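Local coordinates for tyrosine aminotransferase (Leishmania infantum, PDB 4IX8), which probably catalyses the pyridoxal-phosphate-dependent transfer of the amino group of tyrosine to 2-oxoglutarate, at residues A[217-222]-A[369-374]; A[224-229]-A[260-265]; A[253-258]-A[345-350]. One frame throughout, in Å; residues are numbered along the deposited sequence.

Overall arrangement
Contacts 1 and 3 join loops of the large domain to later parts of the chain, whereas contact 2 joins two large-domain loops to each other. Contact 1 is the most central, wholly buried and in touch with the cofactor site; it holds by close van der Waals touch and an amide-on-ring stack, with no hydrogen bond across it. The other two lie farther from the chain centre. Contact 2, partly buried, relies largely on a side-chain bond and waters. Contact 3 is mainly buried and sets loop 253-258 on helix 337-355, with leucines and a methionine packed together and a carboxylate at the more exposed end. Backbone hydrogen bonds of segment 369-374 connect them: Gln370 to Gly224 and Leu257, Ser372 to Met255.

Contact 1. Residues A[217-222]-A[369-374]; sequences INPSNP and PQASMF
The Phe374 ring lies between two residues: the amide of Asn221 covers one face and Met373 CB the centre of the other. The amide is stacked on the ring with its plane only 19° away, displaced so that OD1 sits toward the rim, 3.5 Å above the ring plane. Asn221 CG is 3.3 Å from Phe374 CE2, so the flat groups touch along the CD2-CE2 side. With CG anti to the backbone N (chi1 170°), the Asn221 side chain extends over the ring, which leaves both ends of the amide to bond beyond it: OD1 accepts from Arg418 NH1, and ND2 donates to O3 of the pyridoxal-phosphate-modified lysine at position 282. Two bonds thus fix the amide's rotation, while the phenyl ring supplies a flat apolar floor. Asn221 belongs to the sequence Asn218-Pro-Ser-Asn-Pro-Cys-Gly224, the NPxNPxG signature of the fold-type I aminotransferases, and cis peptide bonds precede both Pro219 and Pro222. Beyond the second, Pro222 O rests 3.3 Å from Phe374 CB. At the other end of the loop Pro219 CB meets the methyl CB of Ala371 at 3.4 Å, a close fit that suits so small a side chain. Midway, Ser220 O approaches Ser372 CB at 3.4 Å; Ser220 OG is hydrogen-bonded to Cys223 N, a short hydroxyl closing a turn of its own loop.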
ATOM      1  N   ILE A 217     -15.428  -2.194 -14.537  1.00 25.01           N
ATOM      2  CA  ILE A 217     -14.096  -2.603 -14.908  1.00 27.99           C
ATOM      3  C   ILE A 217     -14.041  -2.764 -16.418  1.00 30.14           C
ATOM      4  O   ILE A 217     -14.678  -3.635 -16.973  1.00 28.30           O
ATOM      5  CB  ILE A 217     -13.674  -3.917 -14.217  1.00 27.73           C
ATOM      6  CG1 ILE A 217     -13.871  -3.834 -12.687  1.00 24.48           C
ATOM      7  CG2 ILE A 217     -12.219  -4.181 -14.534  1.00 27.28           C
ATOM      8  CD1 ILE A 217     -13.581  -5.120 -11.939  1.00 24.98           C
ATOM      9  N   ASN A 218     -13.267  -1.926 -17.074  1.00 31.38           N
ATOM     10  CA  ASN A 218     -13.251  -1.910 -18.515  1.00 28.73           C
ATOM     11  C   ASN A 218     -11.910  -1.435 -19.077  1.00 31.95           C
ATOM     12  O   ASN A 218     -11.560  -0.297 -18.906  1.00 34.39           O
ATOM     13  CB  ASN A 218     -14.343  -1.008 -19.038  1.00 30.04           C
ATOM     14  CG  ASN A 218     -14.352  -0.976 -20.557  1.00 33.70           C
ATOM     15  OD1 ASN A 218     -14.526  -2.002 -21.198  1.00 31.94           O
ATOM     16  ND2 ASN A 218     -14.119   0.184 -21.127  1.00 32.55           N
ATOM     17  N   PRO A 219     -11.166  -2.296 -19.769  1.00 30.19           N
ATOM     18  CA  PRO A 219     -11.483  -3.683 -20.082  1.00 29.57           C
ATOM     19  C   PRO A 219     -11.527  -4.538 -18.845  1.00 32.81           C
ATOM     20  O   PRO A 219     -10.902  -4.166 -17.847  1.00 37.15           O
ATOM     21  CB  PRO A 219     -10.339  -4.104 -21.016  1.00 34.62           C
ATOM     22  CG  PRO A 219      -9.835  -2.828 -21.623  1.00 33.51           C
ATOM     23  CD  PRO A 219      -9.986  -1.814 -20.501  1.00 35.33           C
ATOM     24  N   SER A 220     -12.149  -5.715 -18.940  1.00 31.75           N
ATOM     25  CA  SER A 220     -12.468  -6.502 -17.744  1.00 31.99           C
ATOM     26  C   SER A 220     -11.515  -7.660 -17.401  1.00 31.21           C
ATOM     27  O   SER A 220     -11.134  -8.436 -18.253  1.00 33.53           O
ATOM     28  CB  SER A 220     -13.865  -7.080 -17.881  1.00 33.33           C
ATOM     29  OG  SER A 220     -14.009  -8.135 -16.952  1.00 32.26           O
ATOM     30  N   ASN A 221     -11.099  -7.701 -16.136  1.00 36.22           N
ATOM     31  CA  ASN A 221     -10.640  -8.899 -15.450  1.00 30.05           C
ATOM     32  C   ASN A 221     -11.809  -9.351 -14.571  1.00 28.15           C
ATOM     33  O   ASN A 221     -12.179  -8.606 -13.689  1.00 30.17           O
ATOM     34  CB  ASN A 221      -9.387  -8.581 -14.596  1.00 34.42           C
ATOM     35  CG  ASN A 221      -8.995  -9.721 -13.680  1.00 36.98           C
ATOM     36  OD1 ASN A 221      -9.564 -10.823 -13.762  1.00 36.70           O
ATOM     37  ND2 ASN A 221      -8.006  -9.480 -12.813  1.00 31.74           N
ATOM     38  N   PRO A 222     -12.350 -10.580 -14.740  1.00 29.15           N
ATOM     39  CA  PRO A 222     -11.840 -11.740 -15.474  1.00 34.36           C
ATOM     40  C   PRO A 222     -12.375 -11.982 -16.887  1.00 37.48           C
ATOM     41  O   PRO A 222     -11.913 -12.974 -17.438  1.00 35.38           O
ATOM     42  CB  PRO A 222     -12.290 -12.904 -14.585  1.00 34.44           C
ATOM     43  CG  PRO A 222     -13.635 -12.453 -14.103  1.00 31.29           C
ATOM     44  CD  PRO A 222     -13.568 -10.951 -13.989  1.00 30.69           C
ATOM     45  N   PRO A 369     -11.651 -13.333 -25.677  1.00 49.52           N
ATOM     46  CA  PRO A 369     -11.263 -12.060 -25.068  1.00 46.67           C
ATOM     47  C   PRO A 369     -10.970 -10.966 -26.100  1.00 38.45           C
ATOM     48  O   PRO A 369     -10.292 -11.225 -27.084  1.00 42.41           O
ATOM     49  CB  PRO A 369     -10.005 -12.438 -24.259  1.00 41.75           C
ATOM     50  CG  PRO A 369      -9.491 -13.657 -24.881  1.00 41.96           C
ATOM     51  CD  PRO A 369     -10.674 -14.397 -25.415  1.00 48.55           C
ATOM     52  N   GLN A 370     -11.456  -9.755 -25.871  1.00 38.53           N
ATOM     53  CA  GLN A 370     -11.112  -8.635 -26.737  1.00 37.86           C
ATOM     54  C   GLN A 370     -10.045  -7.765 -26.107  1.00 45.87           C
ATOM     55  O   GLN A 370      -9.580  -6.799 -26.724  1.00 38.89           O
ATOM     56  CB  GLN A 370     -12.352  -7.801 -27.018  1.00 51.10           C
ATOM     57  CG  GLN A 370     -13.372  -8.584 -27.770  1.00 38.90           C
ATOM     58  CD  GLN A 370     -12.789  -9.123 -29.049  1.00 50.17           C
ATOM     59  OE1 GLN A 370     -12.013  -8.446 -29.743  1.00 45.96           O
ATOM     60  NE2 GLN A 370     -13.127 -10.379 -29.358  1.00 48.03           N
ATOM     61  N   ALA A 371      -9.667  -8.107 -24.875  1.00 35.82           N
ATOM     62  CA  ALA A 371      -8.769  -7.272 -24.079  1.00 36.01           C
ATOM     63  C   ALA A 371      -8.373  -7.938 -22.774  1.00 37.85           C
ATOM     64  O   ALA A 371      -8.856  -9.032 -22.444  1.00 34.09           O
ATOM     65  CB  ALA A 371      -9.423  -5.947 -23.779  1.00 41.20           C
ATOM     66  N   SER A 372      -7.526  -7.230 -22.020  1.00 42.10           N
ATOM     67  CA  SER A 372      -6.999  -7.723 -20.753  1.00 33.81           C
ATOM     68  C   SER A 372      -6.284  -9.054 -21.039  1.00 33.61           C
ATOM     69  O   SER A 372      -5.874  -9.277 -22.175  1.00 34.83           O
ATOM     70  CB  SER A 372      -8.102  -7.874 -19.724  1.00 38.51           C
ATOM     71  OG  SER A 372      -7.568  -8.272 -18.484  1.00 39.04           O
ATOM     72  N   MET A 373      -6.126  -9.908 -20.020  1.00 46.53           N
ATOM     73  CA  MET A 373      -5.260 -11.121 -20.067  1.00 46.62           C
ATOM     74  C   MET A 373      -5.963 -12.427 -19.700  1.00 34.77           C
ATOM     75  O   MET A 373      -5.308 -13.442 -19.446  1.00 43.50           O
ATOM     76  CB  MET A 373      -4.076 -10.974 -19.100  1.00 53.27           C
ATOM     77  CG  MET A 373      -3.102  -9.843 -19.375  1.00 62.49           C
ATOM     78  SD  MET A 373      -2.183  -9.324 -17.886  1.00 55.28           S
ATOM     79  CE  MET A 373      -2.055 -10.826 -16.912  1.00 67.06           C
ATOM     80  N   PHE A 374      -7.284 -12.397 -19.637  1.00 42.53           N
ATOM     81  CA  PHE A 374      -8.044 -13.501 -19.064  1.00 37.47           C
ATOM     82  C   PHE A 374      -9.178 -13.946 -19.954  1.00 41.31           C
ATOM     83  O   PHE A 374      -9.669 -13.188 -20.781  1.00 39.89           O
ATOM     84  CB  PHE A 374      -8.626 -13.093 -17.715  1.00 46.06           C
ATOM     85  CG  PHE A 374      -7.616 -12.486 -16.767  1.00 44.29           C
ATOM     86  CD1 PHE A 374      -6.770 -13.294 -16.023  1.00 37.58           C
ATOM     87  CD2 PHE A 374      -7.502 -11.121 -16.641  1.00 31.33           C
ATOM     88  CE1 PHE A 374      -5.861 -12.743 -15.175  1.00 35.96           C
ATOM     89  CE2 PHE A 374      -6.591 -10.573 -15.770  1.00 40.61           C
ATOM     90  CZ  PHE A 374      -5.784 -11.382 -15.040  1.00 40.46           C
TER

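Contact 2. Residues A[224-229]-A[260-265]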
ATOM      1  N   GLY A 224     -12.372 -10.442 -20.052  1.00 35.89           N
ATOM      2  CA  GLY A 224     -11.649 -10.124 -21.272  1.00 33.23           C
ATOM      3  C   GLY A 224     -12.420  -9.202 -22.203  1.00 38.86           C
ATOM      4  O   GLY A 224     -12.046  -9.000 -23.363  1.00 47.08           O
ATOM      5  N   SER A 225     -13.513  -8.655 -21.705  1.00 33.94           N
ATOM      6  CA  SER A 225     -14.383  -7.822 -22.515  1.00 35.44           C
ATOM      7  C   SER A 225     -13.801  -6.446 -22.718  1.00 34.01           C
ATOM      8  O   SER A 225     -13.039  -5.940 -21.888  1.00 32.42           O
ATOM      9  CB  SER A 225     -15.756  -7.684 -21.860  1.00 32.38           C
ATOM     10  OG  SER A 225     -15.613  -7.153 -20.539  1.00 35.69           O
ATOM     11  N   ASN A 226     -14.207  -5.843 -23.825  1.00 33.45           N
ATOM     12  CA  ASN A 226     -13.916  -4.463 -24.132  1.00 33.36           C
ATOM     13  C   ASN A 226     -15.173  -3.799 -24.598  1.00 40.75           C
ATOM     14  O   ASN A 226     -15.647  -4.088 -25.688  1.00 44.62           O
ATOM     15  CB  ASN A 226     -12.838  -4.339 -25.198  1.00 35.17           C
ATOM     16  CG  ASN A 226     -12.537  -2.908 -25.542  1.00 39.76           C
ATOM     17  OD1 ASN A 226     -12.228  -2.088 -24.655  1.00 38.04           O
ATOM     18  ND2 ASN A 226     -12.616  -2.585 -26.825  1.00 37.78           N
ATOM     19  N   PHE A 227     -15.714  -2.926 -23.754  1.00 36.72           N
ATOM     20  CA  PHE A 227     -16.997  -2.276 -23.998  1.00 32.92           C
ATOM     21  C   PHE A 227     -17.056  -1.383 -25.227  1.00 34.75           C
ATOM     22  O   PHE A 227     -16.171  -0.584 -25.471  1.00 35.24           O
ATOM     23  CB  PHE A 227     -17.372  -1.420 -22.787  1.00 33.12           C
ATOM     24  CG  PHE A 227     -17.816  -2.200 -21.565  1.00 35.89           C
ATOM     25  CD1 PHE A 227     -18.269  -3.497 -21.666  1.00 31.00           C
ATOM     26  CD2 PHE A 227     -17.808  -1.603 -20.299  1.00 37.09           C
ATOM     27  CE1 PHE A 227     -18.703  -4.196 -20.548  1.00 30.40           C
ATOM     28  CE2 PHE A 227     -18.254  -2.313 -19.163  1.00 33.08           C
ATOM     29  CZ  PHE A 227     -18.687  -3.604 -19.285  1.00 29.00           C
ATOM     30  N   SER A 228     -18.162  -1.480 -25.958  1.00 35.17           N
ATOM     31  CA  SER A 228     -18.449  -0.558 -27.048  1.00 36.47           C
ATOM     32  C   SER A 228     -18.640   0.864 -26.475  1.00 35.83           C
ATOM     33  O   SER A 228     -18.964   1.035 -25.316  1.00 35.13           O
ATOM     34  CB  SER A 228     -19.714  -1.003 -27.794  1.00 37.68           C
ATOM     35  OG  SER A 228     -20.875  -0.808 -26.947  1.00 39.05           O
ATOM     36  N   ARG A 229     -18.481   1.865 -27.324  1.00 36.94           N
ATOM     37  CA  ARG A 229     -18.710   3.218 -26.930  1.00 40.92           C
ATOM     38  C   ARG A 229     -20.147   3.327 -26.458  1.00 41.42           C
ATOM     39  O   ARG A 229     -20.427   3.929 -25.432  1.00 41.94           O
ATOM     40  CB  ARG A 229     -18.444   4.174 -28.100  1.00 43.84           C
ATOM     41  CG  ARG A 229     -18.706   5.621 -27.740  1.00 49.32           C
ATOM     42  CD  ARG A 229     -18.201   6.602 -28.792  1.00 41.06           C
ATOM     43  NE  ARG A 229     -18.379   7.957 -28.279  1.00 43.95           N
ATOM     44  CZ  ARG A 229     -17.461   8.630 -27.583  1.00 49.63           C
ATOM     45  NH1 ARG A 229     -16.268   8.093 -27.331  1.00 43.22           N
ATOM     46  NH2 ARG A 229     -17.729   9.854 -27.131  1.00 39.52           N
ATOM     47  N   GLY A 260      -8.994  -3.363 -31.694  1.00 51.57           N
ATOM     48  CA  GLY A 260     -10.156  -2.837 -30.983  1.00 47.92           C
ATOM     49  C   GLY A 260      -9.973  -1.393 -30.538  1.00 44.88           C
ATOM     50  O   GLY A 260      -8.857  -0.888 -30.489  1.00 51.76           O
ATOM     51  N   ILE A 261     -11.085  -0.721 -30.265  1.00 48.68           N
ATOM     52  CA  ILE A 261     -11.074   0.648 -29.757  1.00 53.32           C
ATOM     53  C   ILE A 261     -11.393   0.674 -28.285  1.00 45.54           C
ATOM     54  O   ILE A 261     -12.412   0.163 -27.857  1.00 38.98           O
ATOM     55  CB  ILE A 261     -12.096   1.531 -30.479  1.00 59.74           C
ATOM     56  CG1 ILE A 261     -11.777   1.598 -31.971  1.00 59.53           C
ATOM     57  CG2 ILE A 261     -12.126   2.959 -29.875  1.00 43.00           C
ATOM     58  CD1 ILE A 261     -13.006   1.981 -32.787  1.00 68.77           C
ATOM     59  N   PHE A 262     -10.528   1.294 -27.510  1.00 38.81           N
ATOM     60  CA  PHE A 262     -10.799   1.419 -26.105  1.00 38.81           C
ATOM     61  C   PHE A 262     -11.545   2.724 -25.903  1.00 39.30           C
ATOM     62  O   PHE A 262     -11.170   3.760 -26.462  1.00 45.87           O
ATOM     63  CB  PHE A 262      -9.535   1.377 -25.278  1.00 42.66           C
ATOM     64  CG  PHE A 262      -9.749   1.837 -23.854  1.00 39.19           C
ATOM     65  CD1 PHE A 262     -10.568   1.126 -23.002  1.00 35.68           C
ATOM     66  CD2 PHE A 262      -9.094   2.952 -23.364  1.00 37.22           C
ATOM     67  CE1 PHE A 262     -10.767   1.554 -21.696  1.00 41.89           C
ATOM     68  CE2 PHE A 262      -9.285   3.372 -22.062  1.00 35.67           C
ATOM     69  CZ  PHE A 262     -10.105   2.677 -21.227  1.00 40.53           C
ATOM     70  N   THR A 263     -12.634   2.650 -25.153  1.00 39.22           N
ATOM     71  CA  THR A 263     -13.430   3.833 -24.813  1.00 42.52           C
ATOM     72  C   THR A 263     -13.314   4.126 -23.324  1.00 38.19           C
ATOM     73  O   THR A 263     -13.934   3.447 -22.494  1.00 36.93           O
ATOM     74  CB  THR A 263     -14.942   3.638 -25.167  1.00 37.49           C
ATOM     75  OG1 THR A 263     -15.102   3.295 -26.556  1.00 39.38           O
ATOM     76  CG2 THR A 263     -15.712   4.900 -24.919  1.00 39.26           C
ATOM     77  N   SER A 264     -12.575   5.182 -22.981  1.00 42.11           N
ATOM     78  CA  SER A 264     -12.430   5.603 -21.586  1.00 31.34           C
ATOM     79  C   SER A 264     -13.636   6.435 -21.158  1.00 33.26           C
ATOM     80  O   SER A 264     -14.209   7.141 -21.969  1.00 37.75           O
ATOM     81  CB  SER A 264     -11.137   6.417 -21.413  1.00 34.41           C
ATOM     82  OG  SER A 264     -11.007   6.955 -20.087  1.00 30.70           O
ATOM     83  N   VAL A 265     -14.040   6.351 -19.894  1.00 34.97           N
ATOM     84  CA  VAL A 265     -15.171   7.159 -19.431  1.00 32.87           C
ATOM     85  C   VAL A 265     -14.796   8.624 -19.509  1.00 35.25           C
ATOM     86  O   VAL A 265     -15.650   9.509 -19.413  1.00 41.37           O
ATOM     87  CB  VAL A 265     -15.642   6.777 -17.990  1.00 29.22           C
ATOM     88  CG1 VAL A 265     -16.131   5.358 -17.972  1.00 31.31           C
ATOM     89  CG2 VAL A 265     -14.547   6.978 -16.969  1.00 27.54           C
TER
HETATM   90  O   HOH W   1     -13.849   0.038 -24.154  1.00 35.64           O
HETATM   91  O   HOH W   2     -14.886   0.852 -27.355  1.00 36.80           O
HETATM   92  O   HOH W   3     -14.929   5.765 -28.122  1.00 36.49           O
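Asn226 and Ile261 are joined directly: Asn226 ND2 donates to Ile261 O over 2.9 Å, nearly straight at 168°. The two loops belong to the large, cofactor-binding domain of a fold-type I aminotransferase; 224-229 leads from strand 211-217 into helix 229-242, whose N-cap is Ser228 with its side chain bonded to His231 N, and 260-265 lies between strands 246-249 and 274-279. The Ile261 oxygen lies in the amide plane of Asn226, but the donor stands 55° out of the carbonyl plane. Asparagine suits this place because its amide can donate at one end and accept at the other: OD1 lies 2.7 Å from water 1, and also comes to the edge of the Phe262 ring.

The closer side-chain fit is at Thr263, buried against the start of the helix. Its OG1 is 3.6 Å from Arg229 CA, and its methyl CG2 lies alongside Arg229, 4.0 Å from both CA and NH1. The arginine chain runs extended from CG to NE across the threonine, carrying the guanidinium past it to a salt bridge with Asp267 and a cation-pi contact with Phe268.

Elsewhere the backbones stand apart and water bridges them. Water 1 accepts from Thr263 N and is within hydrogen-bonding distance of Phe227 O as well as Asn226 OD1. Water 2 sits between Phe227 O and Ile261 O, and 2.6 Å from Thr263 OG1, so one small hydroxyl serves both the packed and the hydrated parts. The outer side is looser, with Ile261 exposed and Arg229 partly so. There, in the plane of the guanidinium, water 3 accepts from Arg229 NH1 at 2.8 Å and lies 2.9 Å from Thr263 OG1.

Contact 3. Residues A[253-258]-A[345-350]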
ATOM      1  N   ALA A 253      -6.338  -0.441 -20.177  1.00 37.21           N
ATOM      2  CA  ALA A 253      -6.581   0.491 -21.283  1.00 37.78           C
ATOM      3  C   ALA A 253      -5.702   0.266 -22.528  1.00 36.75           C
ATOM      4  O   ALA A 253      -6.183   0.446 -23.634  1.00 43.44           O
ATOM      5  CB  ALA A 253      -6.375   1.940 -20.803  1.00 32.07           C
ATOM      6  N   GLU A 254      -4.440  -0.123 -22.343  1.00 34.35           N
ATOM      7  CA  GLU A 254      -3.457  -0.279 -23.434  1.00 34.97           C
ATOM      8  C   GLU A 254      -3.465  -1.684 -24.006  1.00 36.85           C
ATOM      9  O   GLU A 254      -2.697  -1.990 -24.935  1.00 45.96           O
ATOM     10  CB  GLU A 254      -2.045   0.002 -22.927  1.00 35.25           C
ATOM     11  CG  GLU A 254      -1.772   1.450 -22.492  1.00 44.78           C
ATOM     12  CD  GLU A 254      -1.172   2.287 -23.594  1.00 49.56           C
ATOM     13  OE1 GLU A 254      -0.818   1.733 -24.652  1.00 54.76           O
ATOM     14  OE2 GLU A 254      -0.994   3.493 -23.376  1.00 48.75           O
ATOM     15  N   MET A 255      -4.269  -2.556 -23.395  1.00 37.16           N
ATOM     16  CA  MET A 255      -4.233  -3.987 -23.704  1.00 41.42           C
ATOM     17  C   MET A 255      -5.515  -4.488 -24.364  1.00 40.82           C
ATOM     18  O   MET A 255      -6.078  -5.506 -23.955  1.00 40.06           O
ATOM     19  CB  MET A 255      -3.933  -4.754 -22.444  1.00 34.19           C
ATOM     20  CG  MET A 255      -2.455  -4.700 -22.168  1.00 52.88           C
ATOM     21  SD  MET A 255      -2.150  -4.931 -20.410  1.00 49.90           S
ATOM     22  CE  MET A 255      -2.028  -6.723 -20.403  1.00 35.14           C
ATOM     23  N   VAL A 256      -6.015  -3.705 -25.319  1.00 44.09           N
ATOM     24  CA  VAL A 256      -7.076  -4.144 -26.213  1.00 41.39           C
ATOM     25  C   VAL A 256      -6.483  -4.926 -27.371  1.00 41.51           C
ATOM     26  O   VAL A 256      -5.463  -4.514 -27.934  1.00 54.09           O
ATOM     27  CB  VAL A 256      -7.867  -2.961 -26.763  1.00 46.57           C
ATOM     28  CG1 VAL A 256      -9.022  -3.449 -27.685  1.00 43.03           C
ATOM     29  CG2 VAL A 256      -8.403  -2.124 -25.625  1.00 44.33           C
ATOM     30  N   LEU A 257      -7.168  -5.994 -27.778  1.00 41.48           N
ATOM     31  CA  LEU A 257      -6.718  -6.894 -28.862  1.00 40.56           C
ATOM     32  C   LEU A 257      -7.414  -6.620 -30.202  1.00 42.73           C
ATOM     33  O   LEU A 257      -8.374  -5.867 -30.276  1.00 44.82           O
ATOM     34  CB  LEU A 257      -6.985  -8.350 -28.489  1.00 40.57           C
ATOM     35  CG  LEU A 257      -6.680  -8.781 -27.054  1.00 41.52           C
ATOM     36  CD1 LEU A 257      -6.891 -10.272 -26.899  1.00 43.05           C
ATOM     37  CD2 LEU A 257      -5.264  -8.404 -26.699  1.00 48.21           C
ATOM     38  N   ASN A 258      -6.911  -7.233 -31.260  1.00 44.66           N
ATOM     39  CA  ASN A 258      -7.623  -7.260 -32.535  1.00 51.68           C
ATOM     40  C   ASN A 258      -7.980  -5.867 -33.084  1.00 49.33           C
ATOM     41  O   ASN A 258      -9.023  -5.711 -33.700  1.00 51.13           O
ATOM     42  CB  ASN A 258      -8.911  -8.103 -32.373  1.00 49.14           C
ATOM     43  CG  ASN A 258      -8.635  -9.514 -31.834  1.00 48.42           C
ATOM     44  OD1 ASN A 258      -7.616 -10.121 -32.172  1.00 46.38           O
ATOM     45  ND2 ASN A 258      -9.528 -10.022 -30.956  1.00 43.88           N
ATOM     46  N   THR A 345       0.205  -9.220 -29.208  1.00 47.78           N
ATOM     47  CA  THR A 345       0.413 -10.338 -30.113  1.00 49.02           C
ATOM     48  C   THR A 345       0.454 -11.639 -29.318  1.00 48.76           C
ATOM     49  O   THR A 345      -0.139 -12.632 -29.712  1.00 50.55           O
ATOM     50  CB  THR A 345       1.737 -10.146 -30.900  1.00 56.38           C
ATOM     51  OG1 THR A 345       1.591  -9.038 -31.793  1.00 54.69           O
ATOM     52  CG2 THR A 345       2.144 -11.406 -31.680  1.00 50.32           C
ATOM     53  N   GLN A 346       1.132 -11.609 -28.177  1.00 45.94           N
ATOM     54  CA  GLN A 346       1.253 -12.778 -27.312  1.00 46.05           C
ATOM     55  C   GLN A 346      -0.087 -13.208 -26.750  1.00 50.67           C
ATOM     56  O   GLN A 346      -0.391 -14.410 -26.686  1.00 52.47           O
ATOM     57  CB  GLN A 346       2.177 -12.468 -26.145  1.00 52.37           C
ATOM     58  CG  GLN A 346       3.568 -12.172 -26.523  1.00 65.99           C
ATOM     59  CD  GLN A 346       4.323 -13.434 -26.649  1.00 72.37           C
ATOM     60  OE1 GLN A 346       4.585 -14.130 -25.651  1.00 68.82           O
ATOM     61  NE2 GLN A 346       4.651 -13.781 -27.881  1.00 81.35           N
ATOM     62  N   LEU A 347      -0.904 -12.210 -26.404  1.00 42.80           N
ATOM     63  CA  LEU A 347      -2.229 -12.464 -25.836  1.00 45.02           C
ATOM     64  C   LEU A 347      -3.194 -12.989 -26.904  1.00 47.95           C
ATOM     65  O   LEU A 347      -4.014 -13.863 -26.611  1.00 46.86           O
ATOM     66  CB  LEU A 347      -2.803 -11.195 -25.219  1.00 40.01           C
ATOM     67  CG  LEU A 347      -2.007 -10.595 -24.041  1.00 47.16           C
ATOM     68  CD1 LEU A 347      -2.538  -9.203 -23.704  1.00 46.27           C
ATOM     69  CD2 LEU A 347      -2.018 -11.478 -22.797  1.00 42.05           C
ATOM     70  N   GLU A 348      -3.119 -12.469 -28.132  1.00 43.75           N
ATOM     71  CA  GLU A 348      -3.986 -12.964 -29.198  1.00 44.96           C
ATOM     72  C   GLU A 348      -3.682 -14.457 -29.446  1.00 47.20           C
ATOM     73  O   GLU A 348      -4.573 -15.265 -29.581  1.00 51.50           O
ATOM     74  CB  GLU A 348      -3.766 -12.136 -30.467  1.00 50.14           C
ATOM     75  CG  GLU A 348      -4.412 -10.766 -30.398  1.00 50.97           C
ATOM     76  CD  GLU A 348      -3.936  -9.778 -31.462  1.00 51.67           C
ATOM     77  OE1 GLU A 348      -3.033 -10.104 -32.261  1.00 60.73           O
ATOM     78  OE2 GLU A 348      -4.463  -8.647 -31.491  1.00 48.54           O
ATOM     79  N   ALA A 349      -2.410 -14.831 -29.383  1.00 47.19           N
ATOM     80  CA  ALA A 349      -2.028 -16.228 -29.618  1.00 53.72           C
ATOM     81  C   ALA A 349      -2.557 -17.077 -28.484  1.00 52.33           C
ATOM     82  O   ALA A 349      -2.982 -18.194 -28.709  1.00 51.93           O
ATOM     83  CB  ALA A 349      -0.507 -16.402 -29.771  1.00 49.86           C
ATOM     84  N   GLY A 350      -2.498 -16.575 -27.253  1.00 51.40           N
ATOM     85  CA  GLY A 350      -3.026 -17.364 -26.154  1.00 53.16           C
ATOM     86  C   GLY A 350      -4.520 -17.558 -26.302  1.00 49.93           C
ATOM     87  O   GLY A 350      -5.064 -18.606 -25.974  1.00 52.88           O
TER
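Leu257 and Met255 both run roughly perpendicular to Leu347. Leu257 CD2 presses on Leu347 CB at 4.0 Å and lies almost as near Leu347 CD1. Met255, bent at its last torsion (chi3 89°), brings CE to 4.2 Å from Leu347 CD1. The branched leucines fill the buried side of the contact, while the unbranched methionine can bend its end onto the helix leucine.

Toward Asn258 the chemistry turns polar. Glu348, extended beyond CG, reaches along the helix surface so that OE2 accepts from Asn258 N at 2.8 Å, with an N-H...O angle of 166°. The donor arrives on the anti side of the carboxylate, 22° out of its plane. The amide of Asn258 and this carboxylate run antiparallel side by side, their planes nearly parallel, and Asn258 OD1 stands 3.5 Å from Glu348 OE2 without a bond; ND2 donates instead to Gln370 OE1. Asn258 has a positive phi, a backbone shape that asparagine adopts more readily than most residues. Glu348 CG also touches Leu257 CB at 4.0 Å, so the aliphatic part of the glutamate joins the apolar contact that its carboxylate borders.

Helix 337-355 is probably the long helix that, in fold-type I aminotransferases, links the large domain to the C-terminal small domain, here held against a large-domain loop.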